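Side-chain contacts in ribonuclease T2 (PDB 3T0O), which cleaves single-stranded RNA, preferentially between purine and uridine, and so helps innate immunity sense microbial RNA through TLR8: residues A[33-38]-A[74-79]; A[42-47]-A[172-177]; A[102-107]-A[182-187]; A[121-126]-A[146-151]; A[142-147]-A[220-225]. One frame throughout, in Å; residues are numbered along the deposited sequence.

Contact 1. Residues A[33-38]-A[74-79]; sequences DPPDYW and PDVIHS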
# COMPACT_ATOMS: atom_id res chain seq x y z
N ASP A 33 -9.36 13.16 -9.06
CA ASP A 33 -10.36 12.12 -9.15
C ASP A 33 -9.66 10.87 -8.63
O ASP A 33 -8.96 10.22 -9.39
CB ASP A 33 -10.77 11.97 -10.65
CG ASP A 33 -11.47 13.25 -11.21
OD1 ASP A 33 -12.61 13.55 -10.77
OD2 ASP A 33 -10.86 13.94 -12.08
N PRO A 34 -9.81 10.57 -7.34
CA PRO A 34 -9.04 9.47 -6.75
C PRO A 34 -9.28 8.20 -7.55
O PRO A 34 -10.44 7.89 -7.91
CB PRO A 34 -9.60 9.36 -5.36
CG PRO A 34 -10.11 10.80 -5.05
CD PRO A 34 -10.63 11.27 -6.34
N PRO A 35 -8.20 7.45 -7.85
CA PRO A 35 -8.46 6.11 -8.47
C PRO A 35 -9.47 5.29 -7.67
O PRO A 35 -9.42 5.26 -6.44
CB PRO A 35 -7.07 5.43 -8.34
CG PRO A 35 -6.10 6.57 -8.38
CD PRO A 35 -6.77 7.67 -7.59
N ASP A 36 -10.30 4.55 -8.39
CA ASP A 36 -11.29 3.74 -7.75
C ASP A 36 -10.79 2.31 -7.49
O ASP A 36 -11.57 1.30 -7.50
CB ASP A 36 -12.57 3.72 -8.60
CG ASP A 36 -12.38 3.05 -9.92
OD1 ASP A 36 -13.39 2.86 -10.67
OD2 ASP A 36 -11.23 2.72 -10.28
N TYR A 37 -9.52 2.21 -7.09
CA TYR A 37 -8.95 0.90 -6.75
C TYR A 37 -7.83 1.11 -5.75
O TYR A 37 -7.31 2.21 -5.65
CB TYR A 37 -8.39 0.21 -8.00
CG TYR A 37 -7.52 1.04 -8.89
CD1 TYR A 37 -6.13 1.06 -8.72
CD2 TYR A 37 -8.06 1.71 -9.95
CE1 TYR A 37 -5.30 1.76 -9.58
CE2 TYR A 37 -7.22 2.46 -10.78
CZ TYR A 37 -5.87 2.49 -10.52
OH TYR A 37 -5.07 3.18 -11.47
N TRP A 38 -7.56 0.10 -4.96
CA TRP A 38 -6.45 0.12 -4.04
C TRP A 38 -5.17 0.20 -4.77
O TRP A 38 -4.98 -0.47 -5.79
CB TRP A 38 -6.43 -1.19 -3.22
CG TRP A 38 -7.64 -1.24 -2.29
CD1 TRP A 38 -8.95 -1.61 -2.63
CD2 TRP A 38 -7.66 -0.90 -0.90
NE1 TRP A 38 -9.76 -1.45 -1.51
CE2 TRP A 38 -9.00 -1.05 -0.45
CE3 TRP A 38 -6.66 -0.48 0.00
CZ2 TRP A 38 -9.38 -0.76 0.86
CZ3 TRP A 38 -7.03 -0.23 1.33
CH2 TRP A 38 -8.39 -0.39 1.75
N PRO A 74 0.43 5.59 -7.57
CA PRO A 74 0.32 7.05 -7.66
C PRO A 74 0.46 7.73 -6.31
O PRO A 74 0.33 7.08 -5.27
CB PRO A 74 -1.15 7.27 -8.11
CG PRO A 74 -1.91 6.07 -7.50
CD PRO A 74 -0.89 4.91 -7.75
N ASP A 75 0.77 9.03 -6.35
CA ASP A 75 0.90 9.78 -5.12
C ASP A 75 -0.44 10.25 -4.66
O ASP A 75 -0.96 11.23 -5.14
CB ASP A 75 1.84 10.95 -5.34
CG ASP A 75 2.02 11.79 -4.09
OD1 ASP A 75 1.37 11.49 -3.07
OD2 ASP A 75 2.81 12.78 -4.15
N VAL A 76 -1.02 9.49 -3.75
CA VAL A 76 -2.36 9.82 -3.23
C VAL A 76 -2.33 10.20 -1.79
O VAL A 76 -3.39 10.20 -1.14
CB VAL A 76 -3.33 8.65 -3.50
CG1 VAL A 76 -3.50 8.49 -5.02
CG2 VAL A 76 -2.87 7.35 -2.83
N ILE A 77 -1.16 10.65 -1.31
CA ILE A 77 -1.10 11.19 0.06
C ILE A 77 -0.83 12.67 -0.07
O ILE A 77 -1.74 13.45 0.23
CB ILE A 77 -0.04 10.48 0.82
CG1 ILE A 77 -0.48 9.01 1.01
CG2 ILE A 77 0.10 11.16 2.19
CD1 ILE A 77 0.53 8.12 1.55
N HIS A 78 0.34 13.10 -0.52
CA HIS A 78 0.53 14.52 -0.72
C HIS A 78 0.15 15.03 -2.08
O HIS A 78 -0.05 16.26 -2.26
CB HIS A 78 1.95 14.93 -0.56
CG HIS A 78 2.44 14.75 0.84
ND1 HIS A 78 1.82 15.31 1.93
CD2 HIS A 78 3.47 14.01 1.31
CE1 HIS A 78 2.45 14.91 3.03
NE2 HIS A 78 3.47 14.14 2.68
N SER A 79 0.09 14.06 -3.01
CA SER A 79 -0.31 14.40 -4.35
C SER A 79 0.53 15.53 -4.90
O SER A 79 -0.01 16.50 -5.44
CB SER A 79 -1.83 14.73 -4.44
OG SER A 79 -2.55 13.54 -4.13
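Pro35 meets Pro74 and Val76 where the loop before strand 39-45 packs on the loop between helices 66-72 and 84-98, near the predicted active-site residue His41. The contact is small and wholly apolar. Pro35 CG lies 4.3 Å from Pro74 CG, so the two proline rings meet through their CG corners. Beside them, Pro35 CD rests 4.2 Å from Val76 CG1. Within its own loop, Pro35 CB also sits over the rim of one face of the Tyr37 ring. Tyr37 OH bonds to Ala71 O, which ties the 33-38 loop to the end of helix 66-72. Within 74-79, Asp75 OD1 accepts from Ile77 N at 3.2 Å, nearly along the C-O axis, and from Ser79 N at 2.9 Å, from above the carboxylate plane. Thr39 touches both Pro74 and Val76, and the side chain of Val76 is about 7 Å from that of His41. The bond from Ile77 N to Asp75 OD1 is that of an Asx turn.

Contact 2. Residues A[42-47]-A[172-177]; sequences GLWPDK and IGQIEL
Trp44 approaches Gln174 and Glu176 on one face of the main antiparallel sheet, at the probable active site. Strands 39-45 and 171-180 both pair with strand 12-18, which runs between them, so the side chains meet across that strand. The far end of the indole does the touching. Trp44 CZ3 is 4.2 Å from Glu176 OE2, and Trp44 CH2 is 4.5 Å from Gln174 NE2. Both polar atoms stand oblique to the ring. The Glu176 carboxylate plane is turned 77° from that of the indole. Glu176 gets there with CG beside its backbone N (chi1 -57°) and an extended chain beyond. Gln174 belongs to a classic beta bulge, where it and Gly173 both face Gln159. Its amide has firmer partners than the ring: OE1 accepts from His41 ND1, and NE2 donates to Gln159 OE1. The indole NE1 bonds to Glu90 OE1, while the ring stacks on His94 and packs edge-to-face with His41. His41 and His94 are predicted active-site residues, and Glu90 is one by similarity. The bonds are consistent with a second-shell role for Trp44 and Gln174, which would position Glu90 and His41.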
# COMPACT_ATOMS: atom_id res chain seq x y z
N GLY A 42 3.62 1.10 -0.31
CA GLY A 42 5.00 0.72 -0.49
C GLY A 42 5.24 -0.70 0.01
O GLY A 42 4.32 -1.39 0.45
N LEU A 43 6.49 -1.13 -0.14
CA LEU A 43 6.95 -2.40 0.32
C LEU A 43 8.00 -2.15 1.38
O LEU A 43 9.09 -1.69 1.08
CB LEU A 43 7.51 -3.20 -0.87
CG LEU A 43 8.10 -4.54 -0.43
CD1 LEU A 43 7.01 -5.48 0.02
CD2 LEU A 43 8.83 -5.21 -1.66
N TRP A 44 7.60 -2.34 2.62
CA TRP A 44 8.43 -1.81 3.70
C TRP A 44 9.07 -2.88 4.56
O TRP A 44 8.37 -3.73 5.12
CB TRP A 44 7.49 -1.06 4.65
CG TRP A 44 6.78 0.12 4.04
CD1 TRP A 44 7.01 0.72 2.91
CD2 TRP A 44 5.72 0.83 4.68
NE1 TRP A 44 6.12 1.78 2.71
CE2 TRP A 44 5.32 1.84 3.82
CE3 TRP A 44 5.10 0.69 5.91
CZ2 TRP A 44 4.29 2.74 4.13
CZ3 TRP A 44 4.06 1.56 6.21
CH2 TRP A 44 3.67 2.51 5.33
N PRO A 45 10.39 -2.86 4.73
CA PRO A 45 10.99 -3.68 5.79
C PRO A 45 10.34 -3.25 7.09
O PRO A 45 10.11 -2.04 7.31
CB PRO A 45 12.47 -3.30 5.72
CG PRO A 45 12.67 -3.05 4.24
CD PRO A 45 11.39 -2.21 3.85
N ASP A 46 10.09 -4.22 7.95
CA ASP A 46 9.33 -3.93 9.16
C ASP A 46 10.07 -3.06 10.16
O ASP A 46 9.46 -2.14 10.70
CB ASP A 46 8.79 -5.23 9.81
CG ASP A 46 9.89 -6.20 10.27
OD1 ASP A 46 11.07 -6.04 9.94
OD2 ASP A 46 9.56 -7.11 11.10
N LYS A 47 11.34 -3.28 10.37
CA LYS A 47 11.98 -2.70 11.54
C LYS A 47 13.15 -1.76 11.26
O LYS A 47 13.82 -1.33 12.18
CB LYS A 47 12.41 -3.83 12.45
CG LYS A 47 11.29 -4.60 13.13
CD LYS A 47 10.47 -3.76 14.12
CE LYS A 47 9.35 -4.60 14.74
NZ LYS A 47 8.18 -4.70 13.81
N ILE A 172 -12.03 3.06 6.22
CA ILE A 172 -10.88 2.18 5.88
C ILE A 172 -9.97 2.89 4.93
O ILE A 172 -10.43 3.47 3.96
CB ILE A 172 -11.35 0.82 5.37
CG1 ILE A 172 -10.13 -0.12 5.20
CG2 ILE A 172 -12.05 0.92 3.96
CD1 ILE A 172 -10.57 -1.56 4.79
N GLY A 173 -8.66 2.76 5.20
CA GLY A 173 -7.64 3.49 4.41
C GLY A 173 -6.54 2.59 3.90
O GLY A 173 -5.98 2.91 2.89
N GLN A 174 -6.18 1.54 4.67
CA GLN A 174 -4.88 0.88 4.31
C GLN A 174 -4.93 -0.57 4.72
O GLN A 174 -5.46 -0.88 5.78
CB GLN A 174 -3.74 1.67 4.98
CG GLN A 174 -2.34 1.11 4.65
CD GLN A 174 -1.31 2.23 4.91
OE1 GLN A 174 -1.06 3.00 4.00
NE2 GLN A 174 -0.72 2.21 6.06
N ILE A 175 -4.42 -1.45 3.85
CA ILE A 175 -4.40 -2.88 4.14
C ILE A 175 -2.99 -3.34 3.98
O ILE A 175 -2.34 -3.03 2.96
CB ILE A 175 -5.32 -3.58 3.22
CG1 ILE A 175 -6.80 -3.20 3.54
CG2 ILE A 175 -5.04 -5.13 3.23
CD1 ILE A 175 -7.83 -3.79 2.50
N GLU A 176 -2.48 -3.98 4.99
CA GLU A 176 -1.05 -4.43 5.04
C GLU A 176 -1.03 -5.93 5.06
O GLU A 176 -1.78 -6.56 5.79
CB GLU A 176 -0.31 -3.90 6.25
CG GLU A 176 -0.41 -2.35 6.23
CD GLU A 176 0.39 -1.74 7.30
OE1 GLU A 176 0.76 -2.45 8.22
OE2 GLU A 176 0.60 -0.52 7.24
N LEU A 177 -0.14 -6.51 4.25
CA LEU A 177 0.04 -7.99 4.22
C LEU A 177 1.54 -8.20 4.39
O LEU A 177 2.36 -7.61 3.68
CB LEU A 177 -0.39 -8.59 2.88
CG LEU A 177 -1.92 -8.53 2.65
CD1 LEU A 177 -2.26 -8.61 1.15
CD2 LEU A 177 -2.54 -9.67 3.47

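Contact 3. Residues A[102-107]-A[182-187]; sequences DALNSQ and QDQQLQ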
# COMPACT_ATOMS: atom_id res chain seq x y z
N ASP A 102 18.51 -10.11 -2.03
CA ASP A 102 19.08 -10.13 -3.40
C ASP A 102 18.00 -9.80 -4.42
O ASP A 102 18.24 -8.99 -5.32
CB ASP A 102 19.73 -11.47 -3.79
CG ASP A 102 21.13 -11.66 -3.24
OD1 ASP A 102 21.69 -10.81 -2.54
OD2 ASP A 102 21.66 -12.75 -3.49
N ALA A 103 16.79 -10.32 -4.20
CA ALA A 103 15.69 -10.06 -5.15
C ALA A 103 15.29 -8.59 -5.22
O ALA A 103 14.62 -8.20 -6.18
CB ALA A 103 14.44 -10.85 -4.77
N LEU A 104 15.73 -7.79 -4.25
CA LEU A 104 15.31 -6.40 -4.15
C LEU A 104 16.52 -5.47 -4.15
O LEU A 104 16.38 -4.30 -3.75
CB LEU A 104 14.55 -6.17 -2.82
CG LEU A 104 13.35 -7.11 -2.59
CD1 LEU A 104 12.75 -6.83 -1.24
CD2 LEU A 104 12.33 -7.00 -3.71
N ASN A 105 17.66 -5.97 -4.63
CA ASN A 105 18.95 -5.31 -4.39
C ASN A 105 19.34 -4.23 -5.40
O ASN A 105 20.51 -3.85 -5.50
CB ASN A 105 20.05 -6.36 -4.13
CG ASN A 105 20.56 -6.97 -5.42
OD1 ASN A 105 19.99 -6.75 -6.48
ND2 ASN A 105 21.61 -7.77 -5.33
N SER A 106 18.36 -3.68 -6.09
CA SER A 106 18.59 -2.52 -6.95
C SER A 106 17.30 -1.77 -6.98
O SER A 106 16.28 -2.32 -6.64
CB SER A 106 19.02 -2.92 -8.37
OG SER A 106 17.91 -3.51 -9.08
N GLN A 107 17.34 -0.51 -7.39
CA GLN A 107 16.11 0.23 -7.51
C GLN A 107 15.13 -0.47 -8.45
O GLN A 107 13.92 -0.61 -8.13
CB GLN A 107 16.34 1.70 -7.87
CG GLN A 107 17.08 2.37 -6.71
CD GLN A 107 17.39 3.82 -6.96
OE1 GLN A 107 16.58 4.52 -7.52
NE2 GLN A 107 18.59 4.29 -6.49
N GLN A 182 13.07 -13.23 2.17
CA GLN A 182 13.80 -13.69 0.99
C GLN A 182 13.01 -13.79 -0.29
O GLN A 182 13.47 -13.21 -1.30
CB GLN A 182 14.61 -14.95 1.28
CG GLN A 182 15.70 -14.69 2.30
CD GLN A 182 16.70 -13.59 1.87
OE1 GLN A 182 17.05 -13.45 0.69
NE2 GLN A 182 17.18 -12.83 2.86
N ASP A 183 11.82 -14.41 -0.24
CA ASP A 183 11.02 -14.72 -1.45
C ASP A 183 9.67 -13.96 -1.51
O ASP A 183 8.88 -14.18 -2.43
CB ASP A 183 10.73 -16.23 -1.51
CG ASP A 183 11.93 -17.07 -1.14
OD1 ASP A 183 13.04 -16.75 -1.64
OD2 ASP A 183 11.79 -18.05 -0.37
N GLN A 184 9.43 -13.13 -0.51
CA GLN A 184 8.20 -12.31 -0.36
C GLN A 184 6.98 -13.16 -0.49
O GLN A 184 6.05 -12.79 -1.26
CB GLN A 184 8.17 -11.17 -1.40
CG GLN A 184 9.40 -10.29 -1.31
CD GLN A 184 10.59 -10.91 -2.02
OE1 GLN A 184 10.50 -11.31 -3.17
NE2 GLN A 184 11.74 -10.96 -1.33
N GLN A 185 6.95 -14.28 0.21
CA GLN A 185 5.74 -15.09 0.29
C GLN A 185 4.86 -14.58 1.44
O GLN A 185 5.38 -14.05 2.43
CB GLN A 185 6.13 -16.57 0.44
CG GLN A 185 6.94 -17.06 -0.78
CD GLN A 185 6.18 -16.88 -2.10
OE1 GLN A 185 6.55 -16.06 -2.95
NE2 GLN A 185 5.10 -17.65 -2.27
N LEU A 186 3.54 -14.75 1.32
CA LEU A 186 2.65 -14.30 2.41
C LEU A 186 2.99 -14.96 3.74
O LEU A 186 3.18 -16.20 3.80
CB LEU A 186 1.20 -14.62 2.09
CG LEU A 186 0.76 -13.63 1.02
CD1 LEU A 186 -0.42 -14.28 0.30
CD2 LEU A 186 0.26 -12.33 1.64
N GLN A 187 3.00 -14.13 4.79
CA GLN A 187 3.21 -14.64 6.16
C GLN A 187 2.36 -13.80 7.09
O GLN A 187 1.90 -12.73 6.75
CB GLN A 187 4.71 -14.57 6.57
CG GLN A 187 5.28 -13.19 6.56
CD GLN A 187 6.58 -13.09 7.37
OE1 GLN A 187 7.65 -13.24 6.84
NE2 GLN A 187 6.47 -12.84 8.67
O HOH W 1 19.27 -12.40 -0.36
O HOH W 2 16.29 -12.82 -2.83
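Gln182 meets Asp102 and Ala103 through two waters and a light touch of its O on Ala103 CB. The CB of Gln182 points away from the other loop, but two successive bends (chi1 -65°, chi2 -59°) bring the amide back. Gln182 OE1 accepts from water 1 at 2.7 Å, and that water accepts from Asp102 N. Gln182 O takes a longer bond from water 2, which accepts from Ala103 N at 2.9 Å. The two waters thus serve N-H groups at the 3-10 segment 102-103. Ala103 CB lies 4.3 Å from Gln182 O. Next along the chain, Asp183 turns its O to Arg113 NH2. The CB of Gln184 points toward the other loop, and its chain then curls back on its own turn. Gln184 NE2 bonds to Lys181 O and, weakly, to Gln182 O at 2.8 Å, while Gln184 OE1 accepts from Arg113 NE. These bonds fix the rotation of the amide. Gln184 OE1 then rests against Ala103 CB, and Gln184 NE2 lies 4.3 Å from Leu104 CD1. Leu104 and Gln184 both lie on Leu13 of strand 12-18, with Arg113 and Leu117 of helix 107-121 beside them.

Contact 4. Residues A[121-126]-A[146-151]; sequences LDLNSV and DALARV
Leu123 and Leu148 are brought together by different first torsions. In Leu123, CG lies anti to the backbone N (chi1 168°); in Leu148 it lies beside the N (chi1 -59°). Neither CB points straight at the other helix, yet both side-chain ends come near it. The two leucines cross at about a right angle, with Leu123 CD1 at 3.9 Å from Leu148 CD2. Leu148 CD2 also touches Val126 CG1, at 3.5 Å, and so serves both residues. One turn farther along the second helix, Val151 reaches Val126 tip to tip. Here CG1 of Val126 and CG1 of Val151 are 3.8 Å apart. The contact is purely apolar and runs from a buried leucine pair to an exposed valine. Asp122 is the N-cap of helix 123-129. Asp122 OD1 accepts from Ser125 N at 3.1 Å, and Asp122 OD2 accepts from Ser125 OG at 2.8 Å, both from above the carboxylate plane. Nearby, Leu121 O bonds to Tyr152 OH and Asn124 OD1 to Trp38 N. Helix 123-129 lies against helix 141-152, and Leu123 and Leu148 both rest on Ile175 of strand 171-180.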
# COMPACT_ATOMS: atom_id res chain seq x y z
N LEU A 121 -0.93 -10.26 -5.75
CA LEU A 121 -1.88 -10.28 -4.67
C LEU A 121 -3.29 -9.92 -5.14
O LEU A 121 -4.32 -10.48 -4.70
CB LEU A 121 -1.45 -9.26 -3.62
CG LEU A 121 -0.17 -9.77 -2.97
CD1 LEU A 121 0.39 -8.58 -2.14
CD2 LEU A 121 -0.39 -11.01 -2.05
N ASP A 122 -3.35 -8.97 -6.12
CA ASP A 122 -4.63 -8.50 -6.64
C ASP A 122 -5.73 -8.30 -5.62
O ASP A 122 -6.82 -8.87 -5.71
CB ASP A 122 -5.08 -9.32 -7.82
CG ASP A 122 -6.11 -8.53 -8.70
OD1 ASP A 122 -6.45 -7.38 -8.33
OD2 ASP A 122 -6.47 -9.14 -9.72
N LEU A 123 -5.39 -7.44 -4.66
CA LEU A 123 -6.34 -7.11 -3.61
C LEU A 123 -7.64 -6.55 -4.13
O LEU A 123 -8.67 -6.88 -3.62
CB LEU A 123 -5.64 -6.13 -2.66
CG LEU A 123 -6.59 -5.46 -1.64
CD1 LEU A 123 -7.09 -6.50 -0.58
CD2 LEU A 123 -5.76 -4.34 -0.97
N ASN A 124 -7.58 -5.78 -5.19
CA ASN A 124 -8.78 -5.24 -5.78
C ASN A 124 -9.73 -6.34 -6.27
O ASN A 124 -10.94 -6.28 -5.95
CB ASN A 124 -8.42 -4.33 -6.90
CG ASN A 124 -7.94 -3.05 -6.37
OD1 ASN A 124 -8.76 -2.30 -5.83
ND2 ASN A 124 -6.65 -2.73 -6.58
N SER A 125 -9.22 -7.33 -6.98
CA SER A 125 -10.12 -8.39 -7.47
C SER A 125 -10.59 -9.22 -6.31
O SER A 125 -11.73 -9.66 -6.34
CB SER A 125 -9.43 -9.29 -8.50
OG SER A 125 -9.20 -8.50 -9.63
N VAL A 126 -9.74 -9.44 -5.33
CA VAL A 126 -10.11 -10.25 -4.18
C VAL A 126 -11.32 -9.67 -3.47
O VAL A 126 -12.32 -10.39 -3.22
CB VAL A 126 -8.93 -10.38 -3.27
CG1 VAL A 126 -9.29 -10.88 -1.92
CG2 VAL A 126 -7.93 -11.30 -3.96
N ASP A 146 -11.75 -11.04 7.93
CA ASP A 146 -11.98 -12.47 7.85
C ASP A 146 -11.90 -12.92 6.42
O ASP A 146 -11.34 -13.97 6.13
CB ASP A 146 -13.29 -12.85 8.50
CG ASP A 146 -13.28 -12.63 9.98
OD1 ASP A 146 -12.19 -12.51 10.59
OD2 ASP A 146 -14.37 -12.57 10.55
N ALA A 147 -12.42 -12.13 5.52
CA ALA A 147 -12.40 -12.54 4.11
C ALA A 147 -10.97 -12.47 3.54
O ALA A 147 -10.58 -13.41 2.83
CB ALA A 147 -13.39 -11.73 3.34
N LEU A 148 -10.20 -11.43 3.85
CA LEU A 148 -8.81 -11.42 3.44
C LEU A 148 -7.98 -12.51 4.09
O LEU A 148 -7.11 -13.12 3.46
CB LEU A 148 -8.20 -10.04 3.64
CG LEU A 148 -9.02 -9.08 2.81
CD1 LEU A 148 -8.37 -7.74 3.09
CD2 LEU A 148 -9.06 -9.32 1.26
N ALA A 149 -8.26 -12.85 5.34
CA ALA A 149 -7.56 -13.97 5.92
C ALA A 149 -7.84 -15.27 5.23
O ALA A 149 -6.94 -16.11 5.10
CB ALA A 149 -7.89 -14.02 7.41
N ARG A 150 -9.06 -15.47 4.79
CA ARG A 150 -9.38 -16.74 4.08
C ARG A 150 -8.66 -16.76 2.75
O ARG A 150 -8.06 -17.77 2.38
CB ARG A 150 -10.87 -16.87 3.89
CG ARG A 150 -11.31 -17.94 2.90
CD ARG A 150 -11.60 -19.21 3.52
NE ARG A 150 -11.94 -20.15 2.48
CZ ARG A 150 -12.85 -21.12 2.59
NH1 ARG A 150 -13.57 -21.26 3.71
NH2 ARG A 150 -13.06 -21.94 1.56
N VAL A 151 -8.72 -15.68 2.02
CA VAL A 151 -8.11 -15.68 0.66
C VAL A 151 -6.60 -15.74 0.70
O VAL A 151 -6.00 -16.57 0.02
CB VAL A 151 -8.55 -14.45 -0.12
CG1 VAL A 151 -7.72 -14.30 -1.44
CG2 VAL A 151 -10.06 -14.57 -0.44

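Contact 5. Residues A[142-147]-A[220-225]; sequences ADFKDA and GPVFYP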
# COMPACT_ATOMS: atom_id res chain seq x y z
N ALA A 142 -14.66 -6.83 10.44
CA ALA A 142 -14.47 -8.30 10.29
C ALA A 142 -14.78 -8.76 8.89
O ALA A 142 -14.23 -9.78 8.44
CB ALA A 142 -15.38 -9.03 11.29
N ASP A 143 -15.58 -8.00 8.16
CA ASP A 143 -15.83 -8.42 6.76
C ASP A 143 -14.54 -8.44 5.98
O ASP A 143 -14.25 -9.41 5.23
CB ASP A 143 -16.82 -7.47 6.07
CG ASP A 143 -18.18 -7.51 6.69
OD1 ASP A 143 -18.60 -8.56 7.29
OD2 ASP A 143 -18.88 -6.47 6.57
N PHE A 144 -13.74 -7.39 6.15
CA PHE A 144 -12.48 -7.31 5.48
C PHE A 144 -11.50 -8.30 6.09
O PHE A 144 -10.87 -9.03 5.41
CB PHE A 144 -11.91 -5.93 5.65
CG PHE A 144 -12.57 -4.93 4.82
CD1 PHE A 144 -12.03 -4.57 3.58
CD2 PHE A 144 -13.70 -4.23 5.32
CE1 PHE A 144 -12.66 -3.61 2.85
CE2 PHE A 144 -14.32 -3.25 4.58
CZ PHE A 144 -13.79 -2.96 3.31
N LYS A 145 -11.38 -8.29 7.43
CA LYS A 145 -10.34 -9.10 8.01
C LYS A 145 -10.54 -10.57 7.76
O LYS A 145 -9.60 -11.30 7.36
CB LYS A 145 -10.22 -8.77 9.51
CG LYS A 145 -8.84 -9.07 9.97
CD LYS A 145 -8.63 -8.61 11.40
CE LYS A 145 -8.34 -7.11 11.42
NZ LYS A 145 -8.10 -6.60 12.82
N ASP A 146 -11.75 -11.04 7.93
CA ASP A 146 -11.98 -12.47 7.85
C ASP A 146 -11.90 -12.92 6.42
O ASP A 146 -11.34 -13.97 6.13
CB ASP A 146 -13.29 -12.85 8.50
CG ASP A 146 -13.28 -12.63 9.98
OD1 ASP A 146 -12.19 -12.51 10.59
OD2 ASP A 146 -14.37 -12.57 10.55
N ALA A 147 -12.42 -12.13 5.52
CA ALA A 147 -12.40 -12.54 4.11
C ALA A 147 -10.97 -12.47 3.54
O ALA A 147 -10.58 -13.41 2.83
CB ALA A 147 -13.39 -11.73 3.34
N GLY A 220 -15.98 -3.30 14.40
CA GLY A 220 -17.25 -2.62 14.27
C GLY A 220 -17.45 -2.02 12.89
O GLY A 220 -16.73 -2.38 11.94
N PRO A 221 -18.37 -1.08 12.77
CA PRO A 221 -18.67 -0.53 11.44
C PRO A 221 -17.53 0.26 10.87
O PRO A 221 -16.71 0.85 11.61
CB PRO A 221 -19.91 0.38 11.67
CG PRO A 221 -20.35 0.02 12.99
CD PRO A 221 -19.31 -0.60 13.78
N VAL A 222 -17.42 0.15 9.56
CA VAL A 222 -16.37 0.90 8.89
C VAL A 222 -16.94 1.38 7.55
O VAL A 222 -17.71 0.66 6.86
CB VAL A 222 -15.06 -0.00 8.75
CG1 VAL A 222 -15.37 -1.29 7.99
CG2 VAL A 222 -13.92 0.80 7.98
N PHE A 223 -16.56 2.58 7.20
CA PHE A 223 -16.97 3.13 5.89
C PHE A 223 -15.88 2.84 4.89
O PHE A 223 -14.70 3.14 5.12
CB PHE A 223 -17.17 4.65 6.10
CG PHE A 223 -17.68 5.40 4.92
CD1 PHE A 223 -18.63 4.87 4.06
CD2 PHE A 223 -17.23 6.69 4.71
CE1 PHE A 223 -19.13 5.61 2.94
CE2 PHE A 223 -17.73 7.44 3.59
CZ PHE A 223 -18.68 6.87 2.74
N TYR A 224 -16.29 2.37 3.72
CA TYR A 224 -15.37 2.08 2.61
C TYR A 224 -15.90 2.99 1.48
O TYR A 224 -16.85 2.62 0.73
CB TYR A 224 -15.54 0.60 2.28
CG TYR A 224 -14.74 0.09 1.12
CD1 TYR A 224 -13.56 0.73 0.71
CD2 TYR A 224 -15.11 -1.08 0.51
CE1 TYR A 224 -12.80 0.25 -0.38
CE2 TYR A 224 -14.38 -1.63 -0.51
CZ TYR A 224 -13.22 -0.94 -0.97
OH TYR A 224 -12.48 -1.52 -1.97
N PRO A 225 -15.37 4.18 1.36
CA PRO A 225 -16.04 5.25 0.62
C PRO A 225 -15.88 5.14 -0.87
O PRO A 225 -14.77 4.90 -1.38
CB PRO A 225 -15.31 6.54 1.09
CG PRO A 225 -14.02 6.12 1.59
CD PRO A 225 -14.24 4.69 2.17
O HOH W 3 -15.79 -5.85 12.94
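Phe144 and Tyr224 form a T-shaped (edge-to-face) aromatic pair. It joins helix 141-152 to the C-terminal segment of the chain, in a buried place away from the annotated sites. The edge of Phe144 is turned to one face of Tyr224, with ring centroids 5.4 Å apart and planes at 76°. The closest approach is from Phe144 CZ to Tyr224 CD2, at 3.6 Å. Tyr224 CG lies in the plane of the Phe144 ring, at its edge. Tyr224 presents its face with CG anti to the backbone N (chi1 177°), while its OH, at the far end, bonds to Trp38 NE1. Val222 adds a second contact on the same side of the segment. Val222 CG1, in the crowded position between N and carbonyl carbon (chi1 57°), is 4.1 Å from Phe144 CE2 and oblique to the ring. At the start of the helix, water 3 bridges the backbones. It accepts from Ala142 N and from Gly220 N, each at 2.9 Å. Nearby, Val222 bonds through its backbone to Tyr139, pairing the short strands 139-140 and 221-222. Phe144, Val222 and Tyr224 all touch Ile172 of strand 171-180, and Phe144 also touches Ile158 of strand 157-161. The pair thus joins helix 141-152 and the C-terminal segment over Ile172 of the main sheet.

Contact 2 lies in the main antiparallel sheet, and the other four touch it from around. It is the most central, about 6 Å from the centre of the chain to its own centre. Contacts 4 and 5 share helix 141-152, with centres 12 Å apart. Contacts 3 and 5 lie on opposite sides of the chain's centre, with centres 29 Å apart, as do contacts 1 and 3, with centres 25 Å apart. Trp38 of contact 1 packs on Ile175 of contact 2 and Leu123 of contact 4. Along the chain, contact 4 is nested inside the loops closed by contacts 2 and 3, whereas contact 1 closes before contacts 3, 4 and 5 open. Sequence-distant segments thus converge on the sheet that carries His41, one of the probable active-site residues.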